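Local coordinates for protein cytochrome C3, A dimeric class III c-type cytochrome (Desulfovibrio gigas, PDB 1GYO) that carries four covalently bound c-type hemes in each subunit of a dimer and probably serves as an electron-transfer protein, at residues A[39-44]-A[54-59]; A[85-88]-A[93-96]; A[60-63]-A[68-71]. All blocks are in the same frame, centred on the assembly; numbering follows the deposited sequence.

Each of the three contacts is given with its own heme of one cytochrome c3 subunit. Interaction 1 closes around a heme iron and supplies both of its axial ligands. In interaction 2 the segment 93-96 lies over a face of a second heme; in interaction 3 Tyr69 and Arg62 meet a third. Interactions 1 and 3 are neighbours, with centres about 12 Å apart, and share residues between their hemes: Lys70 and Ala71 also line the interaction 1 heme, and Arg59 binds the interaction 3 heme. They meet where Asp58 O lies 2.9 Å from Phe68 N, a probable hydrogen bond. Interaction 2 stands apart: its centre is about 21 Å from each of the others.

Interaction 1 of 3, residues A[39-44]-A[54-59]; sequences CHHMFD and DCHIDR. With HEC (heme c), chain D.
His41 and His56 meet through the iron of a heme c, one on each side of the macrocycle. Each NE2 binds FE at 2.0 Å, and the N-Fe-N line is almost straight. The two NE2 atoms are therefore 4.0 Å apart, each lying at the edge of the other ring, near its plane. The rings are not coplanar; their planes are turned about 66° against each other. The two side chains reach the iron differently. In His41, CG sits between the backbone N and the carbonyl carbon (chi1 65°), which brings the ring in from the His40-Phe43 turn. In His56, CG is anti to the carbonyl carbon (chi1 -70°), and its CB already points at the opposing segment. Beyond the iron, His56 ND1 is hydrogen-bonded to Gly67 O, which helps to fix the rotation of that ring.

Met42 wedges in on the His41 side. Its CG lies 3.5 Å above one face of the His41 ring, toward the rim, and 3.6 Å from heme atom C4C. The chain is bent beyond CG. Cys39 O comes to the edge of the His41 ring, in its plane, and is 3.5 Å from heme atom CBB.

On the other side, Cys55 SG is joined to heme CAC by a thioether bond of 1.8 Å. His40, just before His41, binds the iron of a second heme together with His28, so the consecutive histidines serve two hemes. Cys52, Cys55 and His56 form a CXXCH heme-attachment motif, and the whole is a bis-histidine c-type heme site of the cytochrome c3 fold.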
loop_
_atom_site.group_PDB
_atom_site.type_symbol
_atom_site.label_atom_id
_atom_site.label_comp_id
_atom_site.label_asym_id
_atom_site.label_seq_id
_atom_site.Cartn_x
_atom_site.Cartn_y
_atom_site.Cartn_z
ATOM N N CYS A 39 -5.577 8.307 -2.203
ATOM C CA CYS A 39 -6.753 7.981 -3.024
ATOM C C CYS A 39 -7.740 7.122 -2.229
ATOM O O CYS A 39 -8.922 7.446 -2.158
ATOM C CB CYS A 39 -6.349 7.248 -4.277
ATOM S SG CYS A 39 -5.215 8.261 -5.292
ATOM N N HIS A 40 -7.242 6.008 -1.695
ATOM C CA HIS A 40 -8.072 5.108 -0.902
ATOM C C HIS A 40 -8.195 5.655 0.521
ATOM O O HIS A 40 -7.633 5.088 1.482
ATOM C CB HIS A 40 -7.407 3.732 -0.865
ATOM C CG HIS A 40 -7.276 3.078 -2.205
ATOM N ND1 HIS A 40 -8.335 2.455 -2.823
ATOM C CD2 HIS A 40 -6.207 2.884 -3.013
ATOM C CE1 HIS A 40 -7.886 1.937 -3.981
ATOM N NE2 HIS A 40 -6.613 2.167 -4.137
ATOM N N HIS A 41 -8.882 6.772 0.637
ATOM C CA HIS A 41 -8.862 7.577 1.852
ATOM C C HIS A 41 -9.546 6.870 3.042
ATOM O O HIS A 41 -9.321 7.322 4.178
ATOM C CB HIS A 41 -9.551 8.923 1.595
ATOM C CG HIS A 41 -11.004 8.864 1.285
ATOM N ND1 HIS A 41 -11.950 9.088 2.256
ATOM C CD2 HIS A 41 -11.739 8.581 0.162
ATOM C CE1 HIS A 41 -13.159 8.976 1.723
ATOM N NE2 HIS A 41 -13.085 8.683 0.438
ATOM N N MET A 42 -10.312 5.829 2.780
ATOM C CA MET A 42 -10.952 5.061 3.848
ATOM C C MET A 42 -10.090 3.901 4.306
ATOM O O MET A 42 -10.473 3.254 5.305
ATOM C CB MET A 42 -12.310 4.555 3.378
ATOM C CG MET A 42 -13.283 5.676 3.010
ATOM S SD MET A 42 -13.753 6.757 4.374
ATOM C CE MET A 42 -14.752 5.605 5.290
ATOM N N PHE A 43 -8.967 3.630 3.666
ATOM C CA PHE A 43 -8.116 2.524 4.120
ATOM C C PHE A 43 -7.316 2.935 5.346
ATOM O O PHE A 43 -6.690 3.978 5.320
ATOM C CB PHE A 43 -7.189 2.112 2.945
ATOM C CG PHE A 43 -6.294 0.940 3.379
ATOM C CD1 PHE A 43 -6.747 -0.358 3.388
ATOM C CD2 PHE A 43 -5.001 1.184 3.786
ATOM C CE1 PHE A 43 -5.938 -1.427 3.742
ATOM C CE2 PHE A 43 -4.167 0.133 4.146
ATOM C CZ PHE A 43 -4.669 -1.129 4.155
ATOM N N ASP A 44 -7.328 2.090 6.384
ATOM C CA ASP A 44 -6.545 2.421 7.566
ATOM C C ASP A 44 -5.874 1.158 8.042
ATOM O O ASP A 44 -6.489 0.348 8.780
ATOM C CB ASP A 44 -7.463 2.987 8.623
ATOM C CG ASP A 44 -6.728 3.401 9.879
ATOM O OD1 ASP A 44 -5.559 2.998 10.089
ATOM O OD2 ASP A 44 -7.378 4.140 10.689
ATOM N N ASP A 54 -18.331 1.565 -4.520
ATOM C CA ASP A 54 -19.038 0.850 -3.467
ATOM C C ASP A 54 -19.761 1.850 -2.579
ATOM O O ASP A 54 -20.788 1.521 -1.962
ATOM C CB ASP A 54 -18.096 0.033 -2.607
ATOM C CG ASP A 54 -17.549 -1.208 -3.210
ATOM O OD1 ASP A 54 -17.844 -1.552 -4.401
ATOM O OD2 ASP A 54 -16.787 -1.854 -2.421
ATOM N N CYS A 55 -19.207 3.060 -2.494
ATOM C CA CYS A 55 -19.729 4.132 -1.661
ATOM C C CYS A 55 -20.160 5.340 -2.463
ATOM O O CYS A 55 -21.235 5.913 -2.232
ATOM C CB CYS A 55 -18.715 4.618 -0.620
ATOM S SG CYS A 55 -18.210 3.233 0.445
ATOM N N HIS A 56 -19.360 5.704 -3.440
ATOM C CA HIS A 56 -19.630 6.857 -4.336
ATOM C C HIS A 56 -20.534 6.420 -5.468
ATOM O O HIS A 56 -20.117 6.254 -6.614
ATOM C CB HIS A 56 -18.292 7.393 -4.843
ATOM C CG HIS A 56 -17.481 8.062 -3.782
ATOM N ND1 HIS A 56 -17.662 9.384 -3.451
ATOM C CD2 HIS A 56 -16.513 7.619 -2.960
ATOM C CE1 HIS A 56 -16.818 9.725 -2.480
ATOM N NE2 HIS A 56 -16.098 8.648 -2.143
ATOM N N ILE A 57 -21.808 6.232 -5.133
ATOM C CA ILE A 57 -22.768 5.640 -6.011
ATOM C C ILE A 57 -23.725 6.629 -6.673
ATOM O O ILE A 57 -24.128 6.384 -7.797
ATOM C CB ILE A 57 -23.607 4.580 -5.272
ATOM C CG1 ILE A 57 -22.813 3.559 -4.533
ATOM C CG2 ILE A 57 -24.551 3.861 -6.267
ATOM C CD1 ILE A 57 -23.678 2.322 -4.278
ATOM N N ASP A 58 -24.105 7.679 -5.974
ATOM C CA ASP A 58 -25.162 8.548 -6.463
ATOM C C ASP A 58 -24.731 9.288 -7.727
ATOM O O ASP A 58 -23.656 9.896 -7.739
ATOM C CB ASP A 58 -25.507 9.612 -5.417
ATOM C CG ASP A 58 -26.489 10.596 -6.014
ATOM O OD1 ASP A 58 -27.549 10.195 -6.508
ATOM O OD2 ASP A 58 -26.209 11.799 -6.110
ATOM N N ARG A 59 -25.549 9.299 -8.739
ATOM C CA ARG A 59 -25.318 10.024 -9.986
ATOM C C ARG A 59 -26.438 11.003 -10.243
ATOM O O ARG A 59 -26.525 11.548 -11.351
ATOM C CB ARG A 59 -25.155 9.017 -11.134
ATOM C CG ARG A 59 -23.869 8.202 -10.963
ATOM C CD ARG A 59 -23.922 6.975 -11.842
ATOM N NE ARG A 59 -23.544 7.261 -13.222
ATOM C CZ ARG A 59 -23.761 6.469 -14.248
ATOM N NH1 ARG A 59 -24.458 5.331 -14.134
ATOM N NH2 ARG A 59 -23.313 6.791 -15.449
HETATM FE FE HEC D . -14.603 8.614 -0.830
HETATM C CHA HEC D . -15.338 11.693 0.348
HETATM C CHB HEC D . -12.838 9.995 -3.352
HETATM C CHC HEC D . -13.583 5.531 -1.828
HETATM C CHD HEC D . -16.674 7.209 1.405
HETATM N NA HEC D . -14.166 10.465 -1.382
HETATM C C1A HEC D . -14.538 11.641 -0.770
HETATM C C2A HEC D . -14.010 12.778 -1.478
HETATM C C3A HEC D . -13.329 12.305 -2.546
HETATM C C4A HEC D . -13.403 10.865 -2.471
HETATM C CMA HEC D . -12.641 13.074 -3.639
HETATM C CAA HEC D . -14.230 14.229 -1.098
HETATM C CBA HEC D . -15.383 14.802 -1.919
HETATM C CGA HEC D . -15.682 16.246 -1.610
HETATM O O1A HEC D . -15.962 17.012 -2.559
HETATM O O2A HEC D . -15.722 16.609 -0.414
HETATM N NB HEC D . -13.413 7.899 -2.286
HETATM C C1B HEC D . -12.786 8.619 -3.274
HETATM C C2B HEC D . -12.048 7.761 -4.174
HETATM C C3B HEC D . -12.247 6.490 -3.735
HETATM C C4B HEC D . -13.085 6.580 -2.560
HETATM C CMB HEC D . -11.271 8.243 -5.358
HETATM C CAB HEC D . -11.733 5.210 -4.321
HETATM C CBB HEC D . -10.198 5.191 -4.466
HETATM N NC HEC D . -15.028 6.743 -0.304
HETATM C C1C HEC D . -14.514 5.570 -0.820
HETATM C C2C HEC D . -15.106 4.414 -0.183
HETATM C C3C HEC D . -16.037 4.884 0.684
HETATM C C4C HEC D . -15.961 6.328 0.638
HETATM C CMC HEC D . -14.758 2.983 -0.521
HETATM C CAC HEC D . -17.003 4.104 1.524
HETATM C CBC HEC D . -16.386 3.070 2.455
HETATM N ND HEC D . -15.807 9.324 0.564
HETATM C C1D HEC D . -16.579 8.587 1.437
HETATM C C2D HEC D . -17.241 9.453 2.389
HETATM C C3D HEC D . -16.851 10.725 2.090
HETATM C C4D HEC D . -15.965 10.635 0.966
HETATM C CMD HEC D . -18.147 8.964 3.482
HETATM C CAD HEC D . -17.194 11.999 2.808
HETATM C CBD HEC D . -16.116 12.438 3.772
HETATM C CGD HEC D . -15.930 11.455 4.929
HETATM O O1D HEC D . -14.837 10.899 5.035
HETATM O O2D HEC D . -16.901 11.270 5.680
#

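Interaction 2 of 3, residues A[85-88]-A[93-96]; sequences KAMK and QTGP. With HEC (heme c), chain E.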
loop_
_atom_site.group_PDB
_atom_site.type_symbol
_atom_site.label_atom_id
_atom_site.label_comp_id
_atom_site.label_asym_id
_atom_site.label_seq_id
_atom_site.Cartn_x
_atom_site.Cartn_y
_atom_site.Cartn_z
ATOM N N LYS A 85 -4.819 19.415 -9.975
ATOM C CA LYS A 85 -4.834 20.880 -9.967
ATOM C C LYS A 85 -3.992 21.434 -8.832
ATOM O O LYS A 85 -3.276 22.450 -8.988
ATOM C CB LYS A 85 -6.265 21.385 -9.886
ATOM C CG LYS A 85 -7.063 21.292 -11.137
ATOM C CD LYS A 85 -8.522 21.797 -11.116
ATOM C CE LYS A 85 -8.567 23.266 -10.754
ATOM N NZ LYS A 85 -9.982 23.752 -10.965
ATOM N N ALA A 86 -4.048 20.834 -7.644
ATOM C CA ALA A 86 -3.286 21.343 -6.517
ATOM C C ALA A 86 -1.793 21.216 -6.761
ATOM O O ALA A 86 -1.018 22.107 -6.412
ATOM C CB ALA A 86 -3.656 20.592 -5.247
ATOM N N MET A 87 -1.380 20.104 -7.356
ATOM C CA MET A 87 0.044 19.895 -7.644
ATOM C C MET A 87 0.504 20.866 -8.706
ATOM O O MET A 87 1.585 21.444 -8.609
ATOM C CB MET A 87 0.283 18.438 -8.074
ATOM C CG MET A 87 0.057 17.465 -6.919
ATOM S SD MET A 87 0.559 15.777 -7.284
ATOM C CE MET A 87 2.370 15.950 -7.208
ATOM N N LYS A 88 -0.293 21.057 -9.743
ATOM C CA LYS A 88 0.069 22.030 -10.765
ATOM C C LYS A 88 0.227 23.429 -10.196
ATOM O O LYS A 88 1.142 24.178 -10.622
ATOM C CB LYS A 88 -1.003 22.042 -11.862
ATOM C CG LYS A 88 -0.601 23.046 -12.964
ATOM C CD LYS A 88 -1.301 22.679 -14.245
ATOM C CE LYS A 88 -0.617 23.345 -15.440
ATOM N NZ LYS A 88 -0.476 24.815 -15.213
ATOM N N GLN A 93 5.272 18.107 -10.887
ATOM C CA GLN A 93 4.891 17.150 -11.911
ATOM C C GLN A 93 3.649 16.349 -11.515
ATOM O O GLN A 93 3.580 15.793 -10.413
ATOM C CB GLN A 93 6.034 16.145 -12.118
ATOM C CG GLN A 93 5.858 15.290 -13.368
ATOM C CD GLN A 93 7.092 14.506 -13.741
ATOM O OE1 GLN A 93 7.037 13.315 -14.072
ATOM N NE2 GLN A 93 8.280 15.094 -13.707
ATOM N N THR A 94 2.647 16.282 -12.384
ATOM C CA THR A 94 1.349 15.677 -12.016
ATOM C C THR A 94 0.600 15.276 -13.262
ATOM O O THR A 94 1.116 15.335 -14.388
ATOM C CB THR A 94 0.603 16.687 -11.148
ATOM O OG1 THR A 94 -0.493 16.002 -10.489
ATOM C CG2 THR A 94 0.046 17.872 -11.894
ATOM N N GLY A 95 -0.645 14.866 -13.043
ATOM C CA GLY A 95 -1.514 14.391 -14.094
ATOM C C GLY A 95 -2.353 15.467 -14.752
ATOM O O GLY A 95 -2.256 16.643 -14.437
ATOM N N PRO A 96 -3.173 15.035 -15.702
ATOM C CA PRO A 96 -3.965 15.966 -16.512
ATOM C C PRO A 96 -5.151 16.563 -15.804
ATOM O O PRO A 96 -5.745 16.011 -14.875
ATOM C CB PRO A 96 -4.448 15.101 -17.692
ATOM C CG PRO A 96 -4.442 13.697 -17.159
ATOM C CD PRO A 96 -3.309 13.639 -16.183
HETATM FE FE HEC E . -2.996 11.160 -11.167
HETATM C CHA HEC E . -0.293 11.308 -13.199
HETATM C CHB HEC E . -4.871 9.998 -13.768
HETATM C CHC HEC E . -5.552 10.622 -9.091
HETATM C CHD HEC E . -1.188 12.442 -8.632
HETATM N NA HEC E . -2.675 10.823 -13.121
HETATM C C1A HEC E . -1.477 10.933 -13.804
HETATM C C2A HEC E . -1.656 10.634 -15.204
HETATM C C3A HEC E . -2.963 10.316 -15.375
HETATM C C4A HEC E . -3.579 10.379 -14.079
HETATM C CMA HEC E . -3.666 9.930 -16.652
HETATM C CAA HEC E . -0.558 10.639 -16.228
HETATM C CBA HEC E . 0.142 9.288 -16.330
HETATM C CGA HEC E . -0.667 8.226 -17.046
HETATM O O1A HEC E . -0.826 8.328 -18.268
HETATM O O2A HEC E . -1.153 7.299 -16.368
HETATM N NB HEC E . -4.833 10.410 -11.380
HETATM C C1B HEC E . -5.463 9.963 -12.527
HETATM C C2B HEC E . -6.795 9.492 -12.233
HETATM C C3B HEC E . -6.983 9.647 -10.900
HETATM C C4B HEC E . -5.772 10.235 -10.373
HETATM C CMB HEC E . -7.740 8.915 -13.248
HETATM C CAB HEC E . -8.201 9.351 -10.066
HETATM C CBB HEC E . -8.729 7.940 -10.136
HETATM N NC HEC E . -3.320 11.510 -9.253
HETATM C C1C HEC E . -4.483 11.268 -8.544
HETATM C C2C HEC E . -4.410 11.805 -7.207
HETATM C C3C HEC E . -3.178 12.347 -7.077
HETATM C C4C HEC E . -2.487 12.129 -8.341
HETATM C CMC HEC E . -5.559 11.772 -6.229
HETATM C CAC HEC E . -2.581 13.119 -5.941
HETATM C CBC HEC E . -2.982 12.771 -4.538
HETATM N ND HEC E . -1.129 11.800 -10.971
HETATM C C1D HEC E . -0.510 12.233 -9.818
HETATM C C2D HEC E . 0.905 12.413 -10.013
HETATM C C3D HEC E . 1.155 12.117 -11.309
HETATM C C4D HEC E . -0.094 11.721 -11.906
HETATM C CMD HEC E . 1.871 12.846 -8.936
HETATM C CAD HEC E . 2.465 12.205 -12.050
HETATM C CBD HEC E . 3.209 10.890 -12.068
HETATM C CGD HEC E . 4.615 11.058 -12.659
HETATM O O1D HEC E . 4.723 11.061 -13.887
HETATM O O2D HEC E . 5.554 11.242 -11.874
#
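Met87 packs against the hydroxyl of Thr94. Met87 SD lies 3.4 Å from Thr94 OG1, and Met87 CB is 3.5 Å from the same oxygen. The hydroxyl is buried by this contact and has no hydrogen-bonding partner in the model, so the contact is one of van der Waals packing. The setting is the helix of a CXXCH heme-attachment motif. Helix 80-89 begins with Cys80, Cys83 and His84, and the chain then folds back through 93-96 along the same heme.

Met87 faces the returning segment. Its chain runs out straight and then bends at the thioether (chi3 74°), which turns the methyl group between protein and heme. Met87 CE is 3.4 Å from Gln93 O and 3.6 Å from the heme methyl CMD. Thr94 also points at the helix. Its OG1 is anti to the backbone N (chi1 -165°), while the CG2 branch leans toward the next residue of the helix. Thr94 CG2 is 3.9 Å from Lys88 N. The Met87 and Thr94 side chains cross at a slant.

The returning backbone lies over the macrocycle. Thr94 CA is 3.6 Å from heme C3D. Gly95, which has no side chain, brings its N to 3.4 Å from heme C4D. Pro96 O accepts a hydrogen bond from His84 ND1, so this segment also holds the ring of an axial ligand. The proline itself rests on the next pyrrole, with Pro96 CD 3.4 Å from heme C3A.

Interaction 3 of 3, residues A[60-63]-A[68-71]; sequences DDRS and FYKA. With HEC (heme c), chain F.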
loop_
_atom_site.group_PDB
_atom_site.type_symbol
_atom_site.label_atom_id
_atom_site.label_comp_id
_atom_site.label_asym_id
_atom_site.label_seq_id
_atom_site.Cartn_x
_atom_site.Cartn_y
_atom_site.Cartn_z
ATOM N N ASP A 60 -27.265 11.305 -9.250
ATOM C CA ASP A 60 -28.365 12.239 -9.475
ATOM C C ASP A 60 -27.909 13.675 -9.678
ATOM O O ASP A 60 -28.639 14.455 -10.297
ATOM C CB ASP A 60 -29.346 12.210 -8.311
ATOM C CG ASP A 60 -30.135 10.944 -8.100
ATOM O OD1 ASP A 60 -30.044 10.082 -8.981
ATOM O OD2 ASP A 60 -30.850 10.895 -7.069
ATOM N N ASP A 61 -26.766 14.032 -9.140
ATOM C CA ASP A 61 -26.145 15.355 -9.306
ATOM C C ASP A 61 -24.660 15.185 -9.383
ATOM O O ASP A 61 -24.167 14.059 -9.369
ATOM C CB ASP A 61 -26.619 16.327 -8.200
ATOM C CG ASP A 61 -26.119 16.013 -6.832
ATOM O OD1 ASP A 61 -24.972 15.542 -6.638
ATOM O OD2 ASP A 61 -26.925 16.180 -5.905
ATOM N N ARG A 62 -23.953 16.308 -9.528
ATOM C CA ARG A 62 -22.487 16.311 -9.552
ATOM C C ARG A 62 -21.955 17.094 -8.360
ATOM O O ARG A 62 -20.842 17.588 -8.411
ATOM C CB ARG A 62 -21.980 16.927 -10.872
ATOM C CG ARG A 62 -22.360 16.081 -12.075
ATOM C CD ARG A 62 -21.696 16.667 -13.329
ATOM N NE ARG A 62 -22.125 15.893 -14.529
ATOM C CZ ARG A 62 -21.795 16.230 -15.754
ATOM N NH1 ARG A 62 -21.010 17.295 -15.932
ATOM N NH2 ARG A 62 -22.249 15.512 -16.744
ATOM N N SER A 63 -22.734 17.221 -7.283
ATOM C CA SER A 63 -22.446 18.078 -6.162
ATOM C C SER A 63 -22.250 17.279 -4.857
ATOM O O SER A 63 -21.453 17.681 -4.009
ATOM C CB SER A 63 -23.578 19.097 -5.945
ATOM O OG SER A 63 -23.591 19.922 -7.150
ATOM N N PHE A 68 -20.847 9.943 -6.936
ATOM C CA PHE A 68 -19.909 9.435 -7.931
ATOM C C PHE A 68 -19.052 10.540 -8.521
ATOM O O PHE A 68 -17.813 10.432 -8.531
ATOM C CB PHE A 68 -20.709 8.709 -9.023
ATOM C CG PHE A 68 -19.869 8.025 -10.059
ATOM C CD1 PHE A 68 -19.214 6.852 -9.769
ATOM C CD2 PHE A 68 -19.758 8.560 -11.336
ATOM C CE1 PHE A 68 -18.487 6.190 -10.734
ATOM C CE2 PHE A 68 -19.024 7.893 -12.319
ATOM C CZ PHE A 68 -18.398 6.695 -12.024
ATOM N N TYR A 69 -19.657 11.607 -9.032
ATOM C CA TYR A 69 -18.867 12.624 -9.738
ATOM C C TYR A 69 -17.785 13.249 -8.864
ATOM O O TYR A 69 -16.654 13.485 -9.321
ATOM C CB TYR A 69 -19.760 13.707 -10.307
ATOM C CG TYR A 69 -19.095 14.606 -11.324
ATOM C CD1 TYR A 69 -19.035 14.217 -12.663
ATOM C CD2 TYR A 69 -18.553 15.842 -11.008
ATOM C CE1 TYR A 69 -18.458 15.014 -13.607
ATOM C CE2 TYR A 69 -17.978 16.665 -11.931
ATOM C CZ TYR A 69 -17.922 16.241 -13.247
ATOM O OH TYR A 69 -17.363 17.042 -14.227
ATOM N N LYS A 70 -18.118 13.540 -7.612
ATOM C CA LYS A 70 -17.172 14.200 -6.729
ATOM C C LYS A 70 -15.981 13.335 -6.368
ATOM O O LYS A 70 -14.929 13.863 -6.009
ATOM C CB LYS A 70 -17.874 14.706 -5.462
ATOM C CG LYS A 70 -18.636 16.025 -5.663
ATOM C CD LYS A 70 -17.722 17.214 -5.827
ATOM C CE LYS A 70 -18.444 18.541 -5.962
ATOM N NZ LYS A 70 -19.071 19.054 -4.720
ATOM N N ALA A 71 -16.076 11.989 -6.488
ATOM C CA ALA A 71 -14.915 11.136 -6.199
ATOM C C ALA A 71 -13.745 11.483 -7.122
ATOM O O ALA A 71 -12.588 11.355 -6.728
ATOM C CB ALA A 71 -15.261 9.678 -6.358
HETATM FE FE HEC F . -14.174 13.045 -15.582
HETATM C CHA HEC F . -16.233 10.401 -14.934
HETATM C CHB HEC F . -16.742 14.718 -16.943
HETATM C CHC HEC F . -12.142 15.714 -16.125
HETATM C CHD HEC F . -11.569 11.320 -14.349
HETATM N NA HEC F . -16.087 12.616 -15.916
HETATM C C1A HEC F . -16.797 11.479 -15.592
HETATM C C2A HEC F . -18.159 11.569 -16.043
HETATM C C3A HEC F . -18.295 12.782 -16.635
HETATM C C4A HEC F . -17.012 13.437 -16.540
HETATM C CMA HEC F . -19.510 13.374 -17.300
HETATM C CAA HEC F . -19.183 10.475 -15.929
HETATM C CBA HEC F . -20.127 10.642 -14.768
HETATM C CGA HEC F . -21.191 9.576 -14.677
HETATM O O1A HEC F . -21.162 8.609 -15.449
HETATM O O2A HEC F . -22.090 9.705 -13.809
HETATM N NB HEC F . -14.393 14.872 -16.370
HETATM C C1B HEC F . -15.571 15.428 -16.814
HETATM C C2B HEC F . -15.395 16.834 -17.125
HETATM C C3B HEC F . -14.103 17.128 -16.829
HETATM C C4B HEC F . -13.474 15.896 -16.410
HETATM C CMB HEC F . -16.507 17.725 -17.599
HETATM C CAB HEC F . -13.423 18.471 -16.798
HETATM C CBB HEC F . -13.974 19.380 -15.698
HETATM N NC HEC F . -12.236 13.428 -15.328
HETATM C C1C HEC F . -11.527 14.562 -15.699
HETATM C C2C HEC F . -10.110 14.374 -15.524
HETATM C C3C HEC F . -9.948 13.138 -14.986
HETATM C C4C HEC F . -11.271 12.556 -14.870
HETATM C CMC HEC F . -9.071 15.410 -15.906
HETATM C CAC HEC F . -8.679 12.436 -14.620
HETATM C CBC HEC F . -7.654 13.278 -13.858
HETATM N ND HEC F . -13.971 11.242 -14.758
HETATM C C1D HEC F . -12.787 10.696 -14.261
HETATM C C2D HEC F . -13.030 9.402 -13.685
HETATM C C3D HEC F . -14.348 9.125 -13.873
HETATM C C4D HEC F . -14.929 10.265 -14.532
HETATM C CMD HEC F . -11.985 8.538 -13.022
HETATM C CAD HEC F . -15.086 7.882 -13.454
HETATM C CBD HEC F . -15.144 6.828 -14.546
HETATM C CGD HEC F . -16.086 7.203 -15.672
HETATM O O1D HEC F . -15.535 7.627 -16.736
HETATM O O2D HEC F . -17.297 7.117 -15.506
HETATM O O HOH W 1 -22.491 11.937 -9.386
#
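The Tyr69 ring carries the Arg62 chain on one face and meets a heme c at its edge, where heme C3A lies in the ring plane. Arg62 CD sits over the centre of the ring, 3.6 Å from the centroid and 8° off the normal, a CH-pi contact. The guanidinium plane is only 12° from that of the ring. One guanidinium face has Tyr69 CE1 and heme methyl CMA over it, with Arg62 NH2 3.5 Å from CMA. This is a loop-on-helix contact of the cytochrome c3 fold: loop 60-63 packs on helix 68-72, just ahead of the axial ligand His73, whose ring stacks with Tyr69.

Arg62 is extended from CG to NE, and thus runs across the ring. The tyrosine rises to meet it with CG anti to its own backbone N (chi1 -166°).

Asp61 OD1 accepts from Ser63 N at 2.9 Å, an Asx turn that shapes the loop. A water accepts from Tyr69 N and lies 2.7 Å from Asp61 O. Lys70 bends back toward the loop. It has two conformers, so its bond there is probably not permanent. In the conformer described, Lys70 NZ donates to Ser63 O at 2.8 Å, tilted from the carbonyl plane.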